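Local coordinates for protein periplasmic beta-glucosidase (Pseudomonas aeruginosa, PDB 6R5T) that probably hydrolyses terminal, non-reducing beta-D-glucosyl residues, releasing beta-D-glucose, as a periplasmic enzyme of glycosyl hydrolase family 3, at residues 163-166 / 171-174; 198-203 / 234-239; 428-433 / 500-505; 477-482 / 521-526. The protein carries 1 engineered substitution. All coordinates share one frame; numbering follows the deposited sequence. Where two conformers were deposited one is given.

Interaction 1. Residues 163-166 / 171-174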
# COMPACT_ATOMS: atom_id res chain seq x y z
N SER A 163 -19.18 -34.72 10.81
CA SER A 163 -20.66 -34.74 10.79
C SER A 163 -21.21 -34.45 12.20
O SER A 163 -22.37 -34.08 12.29
CB SER A 163 -21.21 -36.06 10.28
OG SER A 163 -20.70 -37.13 11.05
N ASN A 164 -20.37 -34.49 13.23
CA ASN A 164 -20.84 -34.29 14.62
C ASN A 164 -19.70 -33.72 15.47
O ASN A 164 -18.66 -34.39 15.64
CB ASN A 164 -21.40 -35.61 15.14
CG ASN A 164 -21.94 -35.54 16.55
OD1 ASN A 164 -21.86 -34.53 17.23
ND2 ASN A 164 -22.47 -36.67 17.01
N LEU A 165 -19.92 -32.52 15.99
CA LEU A 165 -18.92 -31.82 16.84
C LEU A 165 -18.67 -32.58 18.14
O LEU A 165 -17.64 -32.32 18.76
CB LEU A 165 -19.35 -30.38 17.14
CG LEU A 165 -18.85 -29.35 16.15
CD1 LEU A 165 -19.52 -28.01 16.39
CD2 LEU A 165 -17.34 -29.23 16.22
N ALA A 166 -19.53 -33.55 18.53
CA ALA A 166 -19.32 -34.33 19.76
C ALA A 166 -18.46 -35.57 19.45
O ALA A 166 -17.98 -36.24 20.40
CB ALA A 166 -20.66 -34.68 20.36
N ILE A 171 -12.87 -31.68 16.07
CA ILE A 171 -12.55 -30.47 16.86
C ILE A 171 -13.40 -29.35 16.30
O ILE A 171 -13.76 -29.34 15.09
CB ILE A 171 -11.06 -30.10 16.86
CG1 ILE A 171 -10.58 -29.70 15.45
CG2 ILE A 171 -10.24 -31.23 17.47
CD1 ILE A 171 -9.12 -29.35 15.37
N MET A 172 -13.64 -28.34 17.12
CA MET A 172 -14.34 -27.13 16.67
C MET A 172 -13.34 -26.20 15.97
O MET A 172 -12.19 -26.09 16.41
CB MET A 172 -14.94 -26.38 17.87
CG MET A 172 -15.63 -25.12 17.48
SD MET A 172 -16.58 -24.36 18.87
CE MET A 172 -17.88 -25.59 19.03
N ALA A 173 -13.78 -25.59 14.89
CA ALA A 173 -12.98 -24.61 14.12
C ALA A 173 -13.30 -23.23 14.72
O ALA A 173 -14.49 -22.86 14.83
CB ALA A 173 -13.34 -24.62 12.67
N ALA A 174 -12.29 -22.46 15.07
CA ALA A 174 -12.39 -21.04 15.40
C ALA A 174 -11.71 -20.29 14.23
O ALA A 174 -10.52 -20.14 14.24
CB ALA A 174 -11.74 -20.73 16.73
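Leu165 projects from the loop 163-166 against the start of the strand segment 171-174, where Met172 and the carbonyl of Ile171 receive it. The backbones come closest at the CA atoms of Leu165 and Ile171, 6.5 Å apart. The first bond of Leu165 runs alongside the strand rather than at it; beyond CG the two methyls turn in and make the contact. One branch, CD2, settles on the backbone: it lies 3.7 Å from Met172 CA and 3.8 Å from Ile171 O, with Met172 CB also beside it. The other branch meets a side chain, Leu165 CD1 standing 3.9 Å from Met172 CE. That terminal methyl reaches the leucine because the Met172 chain, extended at first (chi1 178°), bends at chi3 (-68°). No hydrogen bond crosses between the segments; the touch is entirely van der Waals. The loop keeps its own shape through an Asx turn, in which Ala166 N donates to Asn164 OD1 over 2.8 Å from well above the amide carbonyl plane. Asn164 O is also bound by Ser170 OG, a hydrogen bond between the two ends of the connection. On the strand side, Met172 makes backbone bonds to Asp120 and Ser122, and Ala173 pairs with Ala218. This is the alpha-to-beta loop of a TIM-barrel-type beta/alpha unit: helix 146-161 leads through a short loop into strand 172-178, whose far end supplies Lys176 and His177 to the sugar pocket.

Interaction 2. Residues 198-203 / 234-239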
# COMPACT_ATOMS: atom_id res chain seq x y z
N PRO A 198 -17.29 -1.46 -0.45
CA PRO A 198 -17.43 -2.41 -1.54
C PRO A 198 -16.26 -3.39 -1.62
O PRO A 198 -16.48 -4.56 -1.91
CB PRO A 198 -17.56 -1.50 -2.77
CG PRO A 198 -18.17 -0.26 -2.21
CD PRO A 198 -17.47 -0.06 -0.88
N ARG A 199 -15.03 -2.93 -1.39
CA ARG A 199 -13.85 -3.84 -1.44
C ARG A 199 -13.96 -4.86 -0.29
O ARG A 199 -13.67 -6.07 -0.45
CB ARG A 199 -12.54 -3.07 -1.39
CG ARG A 199 -11.31 -3.95 -1.24
CD ARG A 199 -10.00 -3.19 -1.28
NE ARG A 199 -9.64 -2.81 -2.63
CZ ARG A 199 -8.43 -2.34 -2.97
NH1 ARG A 199 -7.50 -2.12 -2.07
NH2 ARG A 199 -8.16 -2.06 -4.22
N MET A 200 -14.31 -4.37 0.88
CA MET A 200 -14.45 -5.22 2.07
C MET A 200 -15.46 -6.34 1.78
O MET A 200 -15.17 -7.55 1.98
CB MET A 200 -14.87 -4.35 3.26
CG MET A 200 -14.61 -4.96 4.55
SD MET A 200 -15.30 -3.90 5.87
CE MET A 200 -14.36 -2.41 5.78
N PHE A 201 -16.64 -5.98 1.29
CA PHE A 201 -17.72 -6.96 1.07
C PHE A 201 -17.43 -7.90 -0.08
O PHE A 201 -17.73 -9.11 0.02
CB PHE A 201 -19.06 -6.23 0.91
CG PHE A 201 -19.69 -5.91 2.25
CD1 PHE A 201 -19.24 -4.88 3.01
CD2 PHE A 201 -20.53 -6.84 2.85
CE1 PHE A 201 -19.79 -4.61 4.26
CE2 PHE A 201 -21.02 -6.63 4.13
CZ PHE A 201 -20.68 -5.49 4.82
N GLN A 202 -16.90 -7.39 -1.18
CA GLN A 202 -16.68 -8.22 -2.38
C GLN A 202 -15.47 -9.14 -2.19
O GLN A 202 -15.54 -10.32 -2.60
CB GLN A 202 -16.45 -7.33 -3.60
CG GLN A 202 -16.44 -8.11 -4.89
CD GLN A 202 -17.81 -8.61 -5.29
OE1 GLN A 202 -18.84 -8.13 -4.85
NE2 GLN A 202 -17.83 -9.54 -6.22
N ASP A 203 -14.39 -8.62 -1.60
CA ASP A 203 -13.10 -9.34 -1.70
C ASP A 203 -12.61 -9.89 -0.35
O ASP A 203 -11.97 -10.95 -0.36
CB ASP A 203 -12.02 -8.40 -2.23
CG ASP A 203 -12.28 -7.92 -3.66
OD1 ASP A 203 -12.96 -8.67 -4.43
OD2 ASP A 203 -11.77 -6.86 -3.97
N ASN A 234 -15.48 -3.34 17.75
CA ASN A 234 -16.22 -2.96 16.53
C ASN A 234 -17.59 -3.62 16.54
O ASN A 234 -17.73 -4.77 16.09
CB ASN A 234 -15.38 -3.33 15.31
CG ASN A 234 -15.85 -2.59 14.09
OD1 ASN A 234 -17.07 -2.55 13.83
ND2 ASN A 234 -14.90 -2.07 13.31
N ARG A 235 -18.59 -2.92 17.09
CA ARG A 235 -19.94 -3.50 17.21
C ARG A 235 -20.56 -3.72 15.82
O ARG A 235 -21.29 -4.70 15.63
CB ARG A 235 -20.81 -2.60 18.08
CG ARG A 235 -22.14 -3.24 18.44
CD ARG A 235 -22.89 -2.38 19.45
NE ARG A 235 -24.29 -2.78 19.37
CZ ARG A 235 -24.84 -3.78 20.02
NH1 ARG A 235 -24.15 -4.46 20.93
NH2 ARG A 235 -26.12 -4.06 19.78
N TRP A 236 -20.22 -2.88 14.86
CA TRP A 236 -20.72 -3.07 13.49
C TRP A 236 -20.24 -4.44 13.01
O TRP A 236 -21.00 -5.26 12.46
CB TRP A 236 -20.27 -1.90 12.60
CG TRP A 236 -20.54 -2.24 11.18
CD1 TRP A 236 -21.77 -2.21 10.58
CD2 TRP A 236 -19.61 -2.82 10.25
NE1 TRP A 236 -21.66 -2.71 9.31
CE2 TRP A 236 -20.36 -3.08 9.08
CE3 TRP A 236 -18.24 -3.11 10.27
CZ2 TRP A 236 -19.75 -3.63 7.95
CZ3 TRP A 236 -17.65 -3.65 9.15
CH2 TRP A 236 -18.41 -3.93 8.01
N LEU A 237 -18.95 -4.71 13.17
CA LEU A 237 -18.40 -5.98 12.67
C LEU A 237 -18.94 -7.19 13.43
O LEU A 237 -19.31 -8.19 12.78
CB LEU A 237 -16.87 -5.91 12.76
CG LEU A 237 -16.13 -7.12 12.24
CD1 LEU A 237 -16.01 -7.09 10.74
CD2 LEU A 237 -14.75 -7.21 12.88
N LEU A 238 -18.94 -7.14 14.76
CA LEU A 238 -19.10 -8.38 15.54
C LEU A 238 -20.58 -8.63 15.81
O LEU A 238 -20.93 -9.76 16.12
CB LEU A 238 -18.34 -8.24 16.85
CG LEU A 238 -16.84 -8.09 16.73
CD1 LEU A 238 -16.28 -8.02 18.13
CD2 LEU A 238 -16.24 -9.21 15.92
N THR A 239 -21.38 -7.59 15.80
CA THR A 239 -22.83 -7.70 16.11
C THR A 239 -23.68 -7.47 14.87
O THR A 239 -24.36 -8.41 14.47
CB THR A 239 -23.25 -6.76 17.25
OG1 THR A 239 -22.53 -7.12 18.44
CG2 THR A 239 -24.72 -6.91 17.52
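Trp236 reaches from helix 235-245 toward helix 197-204 and presents the rim of its six-membered ring to Met200 and Phe201. With CG anti to the backbone N (chi1 169°), the indole is carried outward from its helix, its benzo end leading. Phe201 points back at it from the other helix and the two rings meet rim to rim: Phe201 CZ and CE1 both lie 3.8 Å from Trp236 CZ2, with neither ring laid over the other's face. The ring planes are steeply inclined, about 64° apart, so this is not a parallel stack. Met200 runs antiparallel beside the indole and brings its sulfur to the next stretch of the same rim, with Met200 SD 3.8 Å from Trp236 CH2 and 4.0 Å from Trp236 CZ3. The sulfur sits 5.0 Å from the centroid of the Trp236 six-membered ring and 74° off its normal, a Met-aromatic contact of the edge kind. Across the gap these three side chains do the bridging, since the nearest CA atoms, those of Met200 and Leu237, are 11.3 Å apart. Asn234, just before helix 235-245, is its N-cap; its OD1 accepts from Leu237 N over 2.9 Å, the donor lying above the carbonyl plane. Arg199, on the same helix as Met200, makes a salt bridge to Glu185 of the second subunit. Phe201 also packs on Leu241 farther along helix 235-245, and Met200 and Leu237 both touch Ile226 of strand 225-226. Two outer helices of the TIM-barrel-type domain are bridged by long side chains, with Leu237 and Leu238 resting on Phe178 of barrel strand 172-178.

Interaction 3. Residues 428-433 / 500-505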
# COMPACT_ATOMS: atom_id res chain seq x y z
N LYS A 428 27.09 -26.50 3.70
CA LYS A 428 26.10 -25.49 4.12
C LYS A 428 26.13 -24.30 3.17
O LYS A 428 25.01 -23.75 2.86
CB LYS A 428 26.35 -25.05 5.54
CG LYS A 428 25.18 -24.28 6.10
CD LYS A 428 25.33 -23.97 7.51
CE LYS A 428 24.18 -23.12 7.98
NZ LYS A 428 24.06 -23.20 9.44
N GLY A 429 27.31 -23.78 2.80
CA GLY A 429 27.38 -22.73 1.78
C GLY A 429 27.25 -21.33 2.30
O GLY A 429 28.01 -20.47 1.90
N ALA A 430 26.24 -21.07 3.14
CA ALA A 430 26.01 -19.77 3.74
C ALA A 430 25.12 -20.01 4.95
O ALA A 430 24.39 -20.95 4.96
CB ALA A 430 25.34 -18.83 2.77
N ASN A 431 25.16 -19.07 5.87
CA ASN A 431 24.13 -19.00 6.91
C ASN A 431 22.86 -18.42 6.27
O ASN A 431 22.93 -17.82 5.17
CB ASN A 431 24.63 -18.13 8.07
CG ASN A 431 25.61 -18.87 8.95
OD1 ASN A 431 25.42 -20.04 9.26
ND2 ASN A 431 26.64 -18.14 9.33
N VAL A 432 21.73 -18.57 6.94
CA VAL A 432 20.43 -18.13 6.36
C VAL A 432 20.49 -16.63 6.08
O VAL A 432 19.84 -16.13 5.14
CB VAL A 432 19.22 -18.49 7.22
CG1 VAL A 432 19.03 -19.97 7.36
CG2 VAL A 432 19.22 -17.87 8.58
N SER A 433 21.22 -15.88 6.90
CA SER A 433 21.48 -14.45 6.70
C SER A 433 22.94 -14.17 7.03
O SER A 433 23.47 -14.81 7.91
CB SER A 433 20.56 -13.58 7.53
OG SER A 433 20.79 -12.19 7.28
N ARG A 500 22.17 -15.40 -1.87
CA ARG A 500 22.28 -14.99 -3.30
C ARG A 500 23.75 -14.93 -3.70
O ARG A 500 24.07 -15.31 -4.83
CB ARG A 500 21.61 -13.64 -3.56
CG ARG A 500 20.11 -13.72 -3.41
CD ARG A 500 19.32 -12.50 -3.87
NE ARG A 500 19.47 -11.48 -2.89
CZ ARG A 500 20.29 -10.45 -2.98
NH1 ARG A 500 20.96 -10.26 -4.10
NH2 ARG A 500 20.37 -9.59 -1.98
N ARG A 501 24.62 -14.55 -2.77
CA ARG A 501 26.08 -14.56 -3.05
C ARG A 501 26.50 -16.00 -3.34
O ARG A 501 27.29 -16.25 -4.31
CB ARG A 501 26.81 -14.00 -1.83
CG ARG A 501 28.30 -13.85 -2.06
CD ARG A 501 28.89 -13.20 -0.82
NE ARG A 501 30.33 -13.08 -0.98
CZ ARG A 501 31.19 -12.85 0.01
NH1 ARG A 501 30.78 -12.78 1.26
NH2 ARG A 501 32.48 -12.77 -0.26
N LEU A 502 26.04 -16.95 -2.54
CA LEU A 502 26.27 -18.41 -2.73
C LEU A 502 25.80 -18.83 -4.13
O LEU A 502 26.52 -19.52 -4.88
CB LEU A 502 25.59 -19.19 -1.60
CG LEU A 502 25.53 -20.70 -1.75
CD1 LEU A 502 26.94 -21.27 -1.71
CD2 LEU A 502 24.66 -21.29 -0.65
N LEU A 503 24.55 -18.47 -4.48
CA LEU A 503 23.98 -18.90 -5.77
C LEU A 503 24.81 -18.31 -6.91
O LEU A 503 25.03 -19.05 -7.87
CB LEU A 503 22.53 -18.40 -5.89
CG LEU A 503 21.51 -19.06 -4.96
CD1 LEU A 503 20.13 -18.52 -5.30
CD2 LEU A 503 21.52 -20.56 -5.05
N LYS A 504 25.25 -17.07 -6.83
CA LYS A 504 26.02 -16.45 -7.94
C LYS A 504 27.34 -17.22 -8.09
O LYS A 504 27.78 -17.50 -9.22
CB LYS A 504 26.27 -14.97 -7.70
CG LYS A 504 25.02 -14.13 -7.95
CD LYS A 504 25.12 -12.66 -7.60
CE LYS A 504 23.74 -12.03 -7.65
NZ LYS A 504 23.79 -10.55 -7.72
N ALA A 505 27.96 -17.55 -6.97
CA ALA A 505 29.25 -18.29 -7.02
C ALA A 505 29.02 -19.69 -7.55
O ALA A 505 29.83 -20.19 -8.38
CB ALA A 505 29.89 -18.28 -5.65
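In the C-terminal alpha/beta domain, Leu502 of the crossover helix 497-508 packs on Gly429 and Ala430, in the loop that leaves strand 423-427 at the border of the sheet. That helix joins the parallel neighbouring strands 472-478 and 513-518, a beta-alpha-beta crossover. A Leu502 chi1 of 171° swings the forked end toward the loop, and both methyls rest on the same side of Gly429 CA: Leu502 CD1 lies 3.8 Å from Gly429 CA and Leu502 CD2 3.9 Å from the same atom. No side chain stands between them, and the nearest CA atoms, of Gly429 and Leu502, are therefore only 6.3 Å apart. Gly429 adopts a positive phi (88°), turning the chain as it passes the leucine. The contact is van der Waals throughout, largely methyl against backbone, with no hydrogen bond between the segments. Leu502 also touches Leu460 of helix 456-468, so the methyl fork sits in a buried seam between loop and helices. Polar links flank it: Asn431 O is bound by Ser498 OG and Val432 O by Gln499 NE2, both from the first turn of the same helix. Within the loop Lys428 NZ makes a weak bond to Asn431 OD1, its stronger partner being Glu450 O. At the margin of the contact, Ala430 CB faces Leu502 CD2 at a looser 4.3 Å.

Interaction 4. Residues 477-482 / 521-526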
# COMPACT_ATOMS: atom_id res chain seq x y z
N VAL A 477 17.67 -23.26 -0.59
CA VAL A 477 17.85 -21.85 -0.22
C VAL A 477 16.49 -21.21 0.01
O VAL A 477 15.45 -21.76 -0.41
CB VAL A 477 18.62 -21.10 -1.31
CG1 VAL A 477 20.08 -21.53 -1.31
CG2 VAL A 477 17.99 -21.25 -2.69
N GLY A 478 16.52 -20.04 0.66
CA GLY A 478 15.32 -19.21 0.80
C GLY A 478 15.22 -18.67 2.21
O GLY A 478 16.23 -18.29 2.79
N GLU A 479 14.04 -18.68 2.78
CA GLU A 479 13.78 -18.08 4.11
C GLU A 479 13.82 -19.15 5.18
O GLU A 479 13.44 -20.29 4.93
CB GLU A 479 12.39 -17.41 4.16
CG GLU A 479 12.19 -16.30 3.16
CD GLU A 479 10.77 -15.71 3.27
OE1 GLU A 479 9.81 -16.50 3.42
OE2 GLU A 479 10.65 -14.44 3.19
N SER A 480 14.27 -18.81 6.37
CA SER A 480 14.00 -19.59 7.56
C SER A 480 12.57 -19.30 8.02
O SER A 480 11.98 -18.27 7.64
CB SER A 480 15.02 -19.34 8.64
OG SER A 480 14.94 -18.00 9.12
N GLN A 481 11.98 -20.23 8.78
CA GLN A 481 10.53 -20.12 9.03
C GLN A 481 10.26 -18.89 9.90
O GLN A 481 9.17 -18.34 9.81
CB GLN A 481 9.96 -21.43 9.60
CG GLN A 481 10.62 -21.89 10.88
CD GLN A 481 10.31 -21.14 12.13
OE1 GLN A 481 9.18 -20.70 12.35
NE2 GLN A 481 11.31 -20.99 12.99
N GLY A 482 11.21 -18.45 10.71
CA GLY A 482 11.00 -17.24 11.54
C GLY A 482 11.02 -15.96 10.72
O GLY A 482 10.74 -14.88 11.31
N ARG A 521 6.31 -16.82 1.84
CA ARG A 521 5.68 -15.68 1.16
C ARG A 521 6.22 -15.71 -0.27
O ARG A 521 7.27 -16.28 -0.52
CB ARG A 521 6.07 -14.35 1.79
CG ARG A 521 7.58 -14.12 1.86
CD ARG A 521 8.01 -12.69 2.10
NE ARG A 521 7.48 -12.11 3.34
CZ ARG A 521 7.90 -12.35 4.56
NH1 ARG A 521 7.38 -11.71 5.58
NH2 ARG A 521 8.86 -13.23 4.78
N PRO A 522 5.55 -15.04 -1.19
CA PRO A 522 6.17 -14.77 -2.49
C PRO A 522 7.58 -14.15 -2.34
O PRO A 522 7.76 -13.29 -1.50
CB PRO A 522 5.22 -13.78 -3.15
CG PRO A 522 3.89 -14.11 -2.50
CD PRO A 522 4.24 -14.39 -1.06
N LEU A 523 8.50 -14.57 -3.20
CA LEU A 523 9.86 -14.00 -3.25
C LEU A 523 10.09 -13.37 -4.60
O LEU A 523 9.43 -13.76 -5.59
CB LEU A 523 10.94 -15.08 -3.07
CG LEU A 523 10.90 -15.88 -1.77
CD1 LEU A 523 11.97 -16.97 -1.76
CD2 LEU A 523 11.05 -14.95 -0.60
N SER A 524 10.96 -12.37 -4.61
CA SER A 524 11.45 -11.72 -5.84
C SER A 524 12.61 -12.56 -6.40
O SER A 524 13.65 -12.68 -5.70
CB SER A 524 11.85 -10.30 -5.56
OG SER A 524 12.88 -10.23 -4.63
N LEU A 525 12.41 -13.13 -7.60
CA LEU A 525 13.31 -14.19 -8.11
C LEU A 525 13.82 -13.87 -9.51
O LEU A 525 14.10 -14.81 -10.26
CB LEU A 525 12.52 -15.49 -8.09
CG LEU A 525 12.20 -16.02 -6.68
CD1 LEU A 525 11.18 -17.13 -6.72
CD2 LEU A 525 13.48 -16.51 -5.98
N GLY A 526 13.99 -12.60 -9.83
CA GLY A 526 14.38 -12.26 -11.22
C GLY A 526 15.73 -12.86 -11.58
O GLY A 526 15.84 -13.39 -12.69
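Glu479 and Arg521 form a buried salt bridge, with Arg521 NH2 2.7 Å from Glu479 OE2 and an N-H...O angle of 152°. The oxygen is met on its syn side, 34° out of the carboxylate plane, while it lies close to the guanidinium plane at the edge of that group. The two side chains cross at about a right angle, and their flat ends are likewise almost perpendicular (89°), so a single NH2-to-OE2 bond replaces the side-by-side double bridge. Arg521 begins in the crowded position, CG between N and the carbonyl carbon, and its bend at chi3 turns the guanidinium back to the acid. Glu479 OE2 has a second salt bridge, to Arg490 NH1; two arginines on one oxygen should favour the charged carboxylate. Further hydrogen bonds fix both groups. Glu479 OE1 accepts from Gly520 N, and Arg521 gives NH2, NH1 and NE to backbone carbonyls, so its rotation is set from several directions. Van der Waals contacts complete the junction: Arg521 CG lies 3.4 Å and CD 3.3 Å from Glu479 OE2, and Leu523 CD2 lies against the same oxygen, 3.8 Å from Glu479 OE2. These loops follow the parallel strands 472-478 and 513-518 of the C-terminal alpha/beta sheet. Through its bonds to Ala133 O and Arg134 O, and to Met483 O and Ser488 O on either side of Glu486 in the chain, Arg521 joins the end of the sheet to the TIM-barrel-type domain and to the loop of a sugar-pocket residue.

How the interactions relate
Interactions 1 and 2 belong to the barrel-type domain, interactions 3 and 4 to the C-terminal alpha/beta domain. Strand 172-178 of interaction 1 precedes helix 197-204 of interaction 2 in the chain, yet their nearest atoms are about 12 Å apart. Interactions 3 and 4 alternate along the chain and touch directly: Leu503 CD2 packs 4.1 Å from Val477 CG1, and Val432 CG1 4.2 Å from Ser480 CB. Interactions 1, 3 and 4 are buried, whereas interaction 2, between outer helices, is only partly so. Chemistry follows place: apolar side chains on backbone at 1 and 3, aromatic and sulfur at 2, ionic at 4, where arginine bonds cross to the barrel domain.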